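Local coordinates for protein 2-c-methyl-d-erythritol 4-phosphate cytidylyltransferase (Streptococcus pneumoniae, PDB 2VSH) that transfers the cytidylyl group of CTP to D-ribitol 5-phosphate, giving the CDP-activated ribitol used for teichoic acid precursors, at residues A[59-62]-A[63-67]; A[192-196]-A[197-201]; A[226-229]-A[230-234]. One frame throughout, in Å; residues are numbered along the deposited sequence.

All three interactions are local, between neighbours along one run of chain, and none touches another. Interactions 1 and 3 each lie within a single helix, 59-69 and 223-232. Interaction 2 instead joins the end of helix 188-193 to the start of helix 197-203. Its touching residues are mostly buried, whereas interaction 3 is a surface contact and interaction 1 lies between. Plain backbone bonds run through 1 and 3. A side-chain carboxylate caps the helix in 2, and a serine hydroxyl turns back on the backbone in 3. Interactions 2 and 3 sit on opposite sides of the chain's centre, yet both touch the second subunit.

Interaction 1: A[59-62]-A[63-67]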
loop_
_atom_site.group_PDB
_atom_site.type_symbol
_atom_site.label_atom_id
_atom_site.label_comp_id
_atom_site.label_asym_id
_atom_site.label_seq_id
_atom_site.Cartn_x
_atom_site.Cartn_y
_atom_site.Cartn_z
ATOM N N VAL A 59 -18.380 -22.252 10.407
ATOM C CA VAL A 59 -17.591 -23.409 10.819
ATOM C C VAL A 59 -17.959 -24.685 10.037
ATOM O O VAL A 59 -17.080 -25.323 9.459
ATOM C CB VAL A 59 -17.612 -23.612 12.365
ATOM C CG1 VAL A 59 -17.063 -24.977 12.752
ATOM C CG2 VAL A 59 -16.801 -22.514 13.044
ATOM N N SER A 60 -19.238 -25.052 9.991
ATOM C CA SER A 60 -19.609 -26.290 9.291
ATOM C C SER A 60 -19.356 -26.177 7.781
ATOM O O SER A 60 -19.026 -27.167 7.129
ATOM C CB SER A 60 -21.040 -26.728 9.594
ATOM O OG SER A 60 -21.988 -25.897 8.967
ATOM N N HIS A 61 -19.490 -24.971 7.239
ATOM C CA HIS A 61 -19.178 -24.739 5.834
ATOM C C HIS A 61 -17.689 -24.988 5.574
ATOM O O HIS A 61 -17.331 -25.715 4.646
ATOM C CB HIS A 61 -19.584 -23.333 5.391
ATOM C CG HIS A 61 -19.189 -23.021 3.985
ATOM N ND1 HIS A 61 -19.871 -23.513 2.896
ATOM C CD2 HIS A 61 -18.156 -22.301 3.490
ATOM C CE1 HIS A 61 -19.284 -23.095 1.787
ATOM N NE2 HIS A 61 -18.239 -22.358 2.120
ATOM N N ALA A 62 -16.829 -24.396 6.396
ATOM C CA ALA A 62 -15.395 -24.670 6.336
ATOM C C ALA A 62 -15.076 -26.172 6.442
ATOM O O ALA A 62 -14.179 -26.648 5.763
ATOM C CB ALA A 62 -14.643 -23.877 7.408
ATOM N N GLU A 63 -15.802 -26.896 7.295
ATOM C CA GLU A 63 -15.637 -28.351 7.431
ATOM C C GLU A 63 -16.069 -29.105 6.165
ATOM O O GLU A 63 -15.412 -30.071 5.768
ATOM C CB GLU A 63 -16.361 -28.882 8.682
ATOM C CG GLU A 63 -15.769 -28.322 9.977
ATOM C CD GLU A 63 -16.476 -28.769 11.246
ATOM O OE1 GLU A 63 -17.726 -28.871 11.263
ATOM O OE2 GLU A 63 -15.756 -29.007 12.249
ATOM N N ASP A 64 -17.154 -28.660 5.525
ATOM C CA ASP A 64 -17.562 -29.207 4.230
ATOM C C ASP A 64 -16.442 -29.052 3.187
ATOM O O ASP A 64 -16.137 -29.992 2.448
ATOM C CB ASP A 64 -18.849 -28.530 3.704
ATOM C CG ASP A 64 -20.095 -28.900 4.502
ATOM O OD1 ASP A 64 -20.011 -29.784 5.376
ATOM O OD2 ASP A 64 -21.177 -28.303 4.244
ATOM N N LEU A 65 -15.843 -27.866 3.133
ATOM C CA LEU A 65 -14.771 -27.564 2.174
ATOM C C LEU A 65 -13.553 -28.488 2.344
ATOM O O LEU A 65 -12.988 -28.976 1.358
ATOM C CB LEU A 65 -14.347 -26.104 2.310
ATOM C CG LEU A 65 -14.875 -25.003 1.378
ATOM C CD1 LEU A 65 -16.190 -25.311 0.634
ATOM C CD2 LEU A 65 -14.941 -23.677 2.118
ATOM N N VAL A 66 -13.167 -28.722 3.595
ATOM C CA VAL A 66 -12.098 -29.679 3.933
ATOM C C VAL A 66 -12.464 -31.096 3.495
ATOM O O VAL A 66 -11.658 -31.777 2.854
ATOM C CB VAL A 66 -11.756 -29.643 5.437
ATOM C CG1 VAL A 66 -10.814 -30.803 5.830
ATOM C CG2 VAL A 66 -11.150 -28.301 5.800
ATOM N N ASP A 67 -13.683 -31.528 3.813
ATOM C CA ASP A 67 -14.162 -32.838 3.378
ATOM C C ASP A 67 -14.095 -32.965 1.868
ATOM O O ASP A 67 -13.697 -34.007 1.339
ATOM C CB ASP A 67 -15.596 -33.088 3.855
ATOM C CG ASP A 67 -15.677 -33.445 5.324
ATOM O OD1 ASP A 67 -14.626 -33.710 5.941
ATOM O OD2 ASP A 67 -16.805 -33.471 5.868
#
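His61 and Leu65 lie one helical turn apart, and their side chains cross at a slant. The two methyls of Leu65 come up to the far end of the imidazole. CD2 of Leu65 is 3.6 Å from NE2 of His61. The His61 ring reaches this place because its CG is anti to the backbone N (chi1 176°). Phe25 and Trp58 also meet this ring, both edge-to-face. Val59 and Glu63 pair differently: they lie side by side and point the same way. Here CG1 of Val59 is 4.1 Å from CD of Glu63, and CG of Glu63 rests 3.3 Å from Val59 O. The helix is the crossover of a beta-alpha-beta unit, between strands 50-54 and 77-81. Its buried Ala62 touches Ile79 of strand 77-81, and Val59 and Glu63 also touch Ile79. Val66 lies on Ile77 of the same strand, with its CG2 3.5 Å from Ala62 O. Four regular i to i+4 backbone bonds link the two segments. Glu63 N donates to Val59 O at 3.0 Å, and Leu65 N to His61 O over the same length. Asp64 N binds Ser60 O, and Val66 N binds Ala62 O.

Interaction 2: A[192-196]-A[197-201]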
loop_
_atom_site.group_PDB
_atom_site.type_symbol
_atom_site.label_atom_id
_atom_site.label_comp_id
_atom_site.label_asym_id
_atom_site.label_seq_id
_atom_site.Cartn_x
_atom_site.Cartn_y
_atom_site.Cartn_z
ATOM N N GLU A 192 -8.284 -2.783 21.547
ATOM C CA GLU A 192 -8.859 -2.016 20.425
ATOM C C GLU A 192 -7.828 -1.284 19.573
ATOM O O GLU A 192 -8.049 -1.050 18.381
ATOM C CB GLU A 192 -9.848 -0.973 20.941
ATOM C CG GLU A 192 -11.198 -1.541 21.289
ATOM C CD GLU A 192 -12.077 -0.568 22.032
ATOM O OE1 GLU A 192 -11.621 0.560 22.362
ATOM O OE2 GLU A 192 -13.247 -0.942 22.268
ATOM N N ILE A 193 -6.722 -0.892 20.195
ATOM C CA ILE A 193 -5.694 -0.091 19.522
ATOM C C ILE A 193 -4.577 -0.988 19.002
ATOM O O ILE A 193 -4.022 -0.738 17.929
ATOM C CB ILE A 193 -5.097 0.984 20.471
ATOM C CG1 ILE A 193 -6.158 2.004 20.865
ATOM C CG2 ILE A 193 -3.883 1.702 19.831
ATOM C CD1 ILE A 193 -5.763 2.844 22.090
ATOM N N LEU A 194 -4.244 -2.021 19.774
ATOM C CA LEU A 194 -3.112 -2.890 19.449
ATOM C C LEU A 194 -3.645 -4.099 18.700
ATOM O O LEU A 194 -3.637 -5.218 19.217
ATOM C CB LEU A 194 -2.343 -3.306 20.712
ATOM C CG LEU A 194 -1.778 -2.190 21.612
ATOM C CD1 LEU A 194 -1.225 -2.766 22.915
ATOM C CD2 LEU A 194 -0.720 -1.359 20.902
ATOM N N THR A 195 -4.111 -3.844 17.481
ATOM C CA THR A 195 -4.849 -4.826 16.699
ATOM C C THR A 195 -3.950 -5.864 16.002
ATOM O O THR A 195 -4.433 -6.907 15.565
ATOM C CB THR A 195 -5.725 -4.140 15.633
ATOM O OG1 THR A 195 -4.904 -3.291 14.827
ATOM C CG2 THR A 195 -6.816 -3.313 16.275
ATOM N N ASP A 196 -2.657 -5.563 15.911
ATOM C CA ASP A 196 -1.684 -6.417 15.257
ATOM C C ASP A 196 -0.964 -7.225 16.323
ATOM O O ASP A 196 -0.589 -6.682 17.373
ATOM C CB ASP A 196 -0.708 -5.542 14.454
ATOM C CG ASP A 196 0.378 -6.343 13.775
ATOM O OD1 ASP A 196 0.270 -6.614 12.568
ATOM O OD2 ASP A 196 1.354 -6.704 14.446
ATOM N N ALA A 197 -0.770 -8.515 16.060
ATOM C CA ALA A 197 -0.184 -9.420 17.047
ATOM C C ALA A 197 1.269 -9.046 17.332
ATOM O O ALA A 197 1.690 -8.997 18.491
ATOM C CB ALA A 197 -0.296 -10.881 16.578
ATOM N N CYS A 198 2.027 -8.763 16.276
ATOM C CA CYS A 198 3.419 -8.333 16.444
ATOM C C CYS A 198 3.554 -7.019 17.229
ATOM O O CYS A 198 4.489 -6.859 18.015
ATOM C CB CYS A 198 4.128 -8.250 15.091
ATOM S SG CYS A 198 4.365 -9.910 14.355
ATOM N N LYS A 199 2.628 -6.093 17.017
ATOM C CA LYS A 199 2.589 -4.817 17.767
ATOM C C LYS A 199 2.579 -5.035 19.287
ATOM O O LYS A 199 3.229 -4.303 20.028
ATOM C CB LYS A 199 1.376 -3.978 17.326
ATOM C CG LYS A 199 1.144 -2.665 18.072
ATOM C CD LYS A 199 2.363 -1.749 18.046
ATOM C CE LYS A 199 2.084 -0.400 18.690
ATOM N NZ LYS A 199 1.235 0.468 17.810
ATOM N N ILE A 200 1.852 -6.052 19.739
ATOM C CA ILE A 200 1.754 -6.374 21.162
ATOM C C ILE A 200 3.120 -6.797 21.688
ATOM O O ILE A 200 3.513 -6.369 22.758
ATOM C CB ILE A 200 0.718 -7.481 21.432
ATOM C CG1 ILE A 200 -0.684 -7.032 20.987
ATOM C CG2 ILE A 200 0.702 -7.897 22.912
ATOM C CD1 ILE A 200 -1.702 -8.161 21.023
ATOM N N PHE A 201 3.838 -7.631 20.931
ATOM C CA PHE A 201 5.205 -8.021 21.300
ATOM C C PHE A 201 6.138 -6.803 21.281
ATOM O O PHE A 201 6.923 -6.602 22.209
ATOM C CB PHE A 201 5.739 -9.152 20.381
ATOM C CG PHE A 201 5.152 -10.529 20.679
ATOM C CD1 PHE A 201 3.873 -10.874 20.227
ATOM C CD2 PHE A 201 5.887 -11.473 21.383
ATOM C CE1 PHE A 201 3.313 -12.150 20.493
ATOM C CE2 PHE A 201 5.351 -12.760 21.666
ATOM C CZ PHE A 201 4.050 -13.091 21.212
#
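Asp196 OD2 faces two amide nitrogens in the first turn of helix 197-203. It accepts a hydrogen bond from Lys199 N at 2.9 Å, with an N-H...O angle of 152°. The anti lone pair, turned away from the other carboxylate oxygen, is the one used. Cys198 N also lies 2.8 Å from Asp196 OD2. The carboxylate reaches over the helix start because its CG stands anti to the backbone N (chi1 178°). An oxygen that is probably negatively charged is thus set at the positive end of the helix dipole, which should stabilise it. The backbone adds a weak bond of 3.5 Å from Ile200 N to Asp196 O.

Apolar contacts sit beside the cap. Leu194 and Lys199 cross at about a right angle. CD2 of Leu194 packs against the lysine's aliphatic part, 3.6 Å from Lys199 CG and 3.7 Å from Lys199 CE. A bend at chi2 (55°) folds the lysine chain past Leu194, so that both carbons touch the one methyl. Its NZ is hydrogen-bonded to Ile159 O of the second subunit. Leu194 CB also lies 4.1 Å from Ile200 CG1. Leu186 touches both Leu194 and Ile200. Leu194 is the centre of an inverse gamma turn, by which the chain leaves helix 188-193 and turns into the next helix.

Ala197 and Ile200 both touch Asn87, which probably helps to bind CTP. The contact thus lies next to the probable nucleotide site. Ile193, Asp196 and Cys198 also pack on the second subunit. The arrangement is a helix N-cap, with Asp196 as the capping residue in the short link between two helices.

Interaction 3: A[226-229]-A[230-234]; sequences LKIA and KSMIE
Ser231 OG donates a short hydrogen bond of 2.5 Å to Ile228 O. The hydroxyl meets a lone pair in the carbonyl plane, with a C=O...O angle of 128°. Ser231 OG stands between its own backbone N and carbonyl carbon (chi1 73°), which turns it back toward the preceding turn. Ile228 O also accepts from Met232 N at 3.0 Å, which arrives nearly in line with the C=O bond. One carbonyl thus serves two donors.

Three further backbone bonds are i to i+4 steps. Lys230 N donates to Leu226 O, and Ser231 N to Lys227 O. Ile233 N binds Ala229 O at 3.1 Å. Met232 N adds a weak i to i+3 bond to Ala229 O. Ile233 is the first residue after the helix to leave helical backbone angles. CG of Lys230 lies 3.3 Å from Leu226 O, beside the bond from its own backbone N.

Apolar contacts follow the i to i+4 spacing. Ile228 CG2 meets Met232 SD at 4.0 Å, the two chains set at a slant. The extended Lys230 runs past Leu226, and its CE is 4.2 Å from both CD1 and CD2 of Leu226.

Towards the second subunit, Ile228 packs on Ile228 of that chain, and Lys227 NZ is hydrogen-bonded to Ser231 OG there. Within its own chain, helix 223-232 leans on strand 27-28: Ala229, Lys230 and Ile233 all touch Leu28. Met232 lies against Phe118 and Ser216 in loops, and Ile228 against Leu218.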
loop_
_atom_site.group_PDB
_atom_site.type_symbol
_atom_site.label_atom_id
_atom_site.label_comp_id
_atom_site.label_asym_id
_atom_site.label_seq_id
_atom_site.Cartn_x
_atom_site.Cartn_y
_atom_site.Cartn_z
ATOM N N LEU A 226 -8.700 -9.666 -6.179
ATOM C CA LEU A 226 -9.202 -10.907 -6.756
ATOM C C LEU A 226 -8.763 -11.060 -8.221
ATOM O O LEU A 226 -8.349 -12.150 -8.634
ATOM C CB LEU A 226 -10.734 -10.937 -6.680
ATOM C CG LEU A 226 -11.521 -12.227 -6.395
ATOM C CD1 LEU A 226 -12.832 -12.192 -7.159
ATOM C CD2 LEU A 226 -10.750 -13.523 -6.700
ATOM N N LYS A 227 -8.873 -9.975 -8.991
ATOM C CA LYS A 227 -8.437 -9.938 -10.397
ATOM C C LYS A 227 -6.942 -10.216 -10.519
ATOM O O LYS A 227 -6.516 -10.991 -11.369
ATOM C CB LYS A 227 -8.699 -8.569 -11.017
ATOM C CG LYS A 227 -10.122 -8.082 -11.021
ATOM C CD LYS A 227 -10.157 -6.733 -11.760
ATOM C CE LYS A 227 -11.550 -6.124 -11.754
ATOM N NZ LYS A 227 -11.538 -4.796 -12.440
ATOM N N ILE A 228 -6.155 -9.568 -9.664
ATOM C CA ILE A 228 -4.718 -9.798 -9.607
ATOM C C ILE A 228 -4.458 -11.291 -9.317
ATOM O O ILE A 228 -3.772 -11.956 -10.092
ATOM C CB ILE A 228 -4.024 -8.859 -8.588
ATOM C CG1 ILE A 228 -4.197 -7.397 -9.021
ATOM C CG2 ILE A 228 -2.527 -9.184 -8.478
ATOM C CD1 ILE A 228 -3.934 -6.383 -7.904
ATOM N N ALA A 229 -5.064 -11.824 -8.255
ATOM C CA ALA A 229 -4.940 -13.249 -7.920
ATOM C C ALA A 229 -5.227 -14.188 -9.097
ATOM O O ALA A 229 -4.451 -15.117 -9.368
ATOM C CB ALA A 229 -5.829 -13.598 -6.724
ATOM N N LYS A 230 -6.333 -13.932 -9.809
ATOM C CA LYS A 230 -6.694 -14.720 -10.985
ATOM C C LYS A 230 -5.630 -14.664 -12.092
ATOM O O LYS A 230 -5.342 -15.676 -12.723
ATOM C CB LYS A 230 -8.020 -14.235 -11.581
ATOM C CG LYS A 230 -9.254 -14.475 -10.741
ATOM C CD LYS A 230 -10.491 -14.097 -11.581
ATOM C CE LYS A 230 -11.750 -14.006 -10.745
ATOM N NZ LYS A 230 -12.905 -13.563 -11.576
ATOM N N SER A 231 -5.089 -13.468 -12.340
ATOM C CA SER A 231 -4.044 -13.269 -13.343
ATOM C C SER A 231 -2.793 -14.044 -12.955
ATOM O O SER A 231 -2.097 -14.546 -13.826
ATOM C CB SER A 231 -3.699 -11.781 -13.507
ATOM O OG SER A 231 -2.959 -11.288 -12.388
ATOM N N MET A 232 -2.538 -14.146 -11.649
ATOM C CA MET A 232 -1.347 -14.812 -11.096
ATOM C C MET A 232 -1.376 -16.333 -11.219
ATOM O O MET A 232 -0.344 -16.954 -11.437
ATOM C CB MET A 232 -1.143 -14.444 -9.622
ATOM C CG MET A 232 -0.523 -13.067 -9.389
ATOM S SD MET A 232 -0.616 -12.574 -7.654
ATOM C CE MET A 232 0.679 -13.584 -6.951
ATOM N N ILE A 233 -2.550 -16.934 -11.051
ATOM C CA ILE A 233 -2.687 -18.377 -11.225
ATOM C C ILE A 233 -2.687 -18.701 -12.719
ATOM O O ILE A 233 -2.876 -19.856 -13.120
ATOM C CB ILE A 233 -3.963 -18.947 -10.542
ATOM C CG1 ILE A 233 -5.225 -18.273 -11.098
ATOM C CG2 ILE A 233 -3.863 -18.830 -9.023
ATOM C CD1 ILE A 233 -6.459 -19.146 -11.104
ATOM N N GLU A 234 -2.443 -17.662 -13.521
ATOM C CA GLU A 234 -2.461 -17.695 -14.999
ATOM C C GLU A 234 -3.896 -17.781 -15.499
ATOM O O GLU A 234 -4.483 -16.768 -15.890
ATOM C CB GLU A 234 -1.594 -18.824 -15.602
ATOM C CG GLU A 234 -0.189 -19.012 -15.002
ATOM C CD GLU A 234 0.798 -17.922 -15.393
ATOM O OE1 GLU A 234 1.631 -18.175 -16.290
ATOM O OE2 GLU A 234 0.750 -16.819 -14.801
#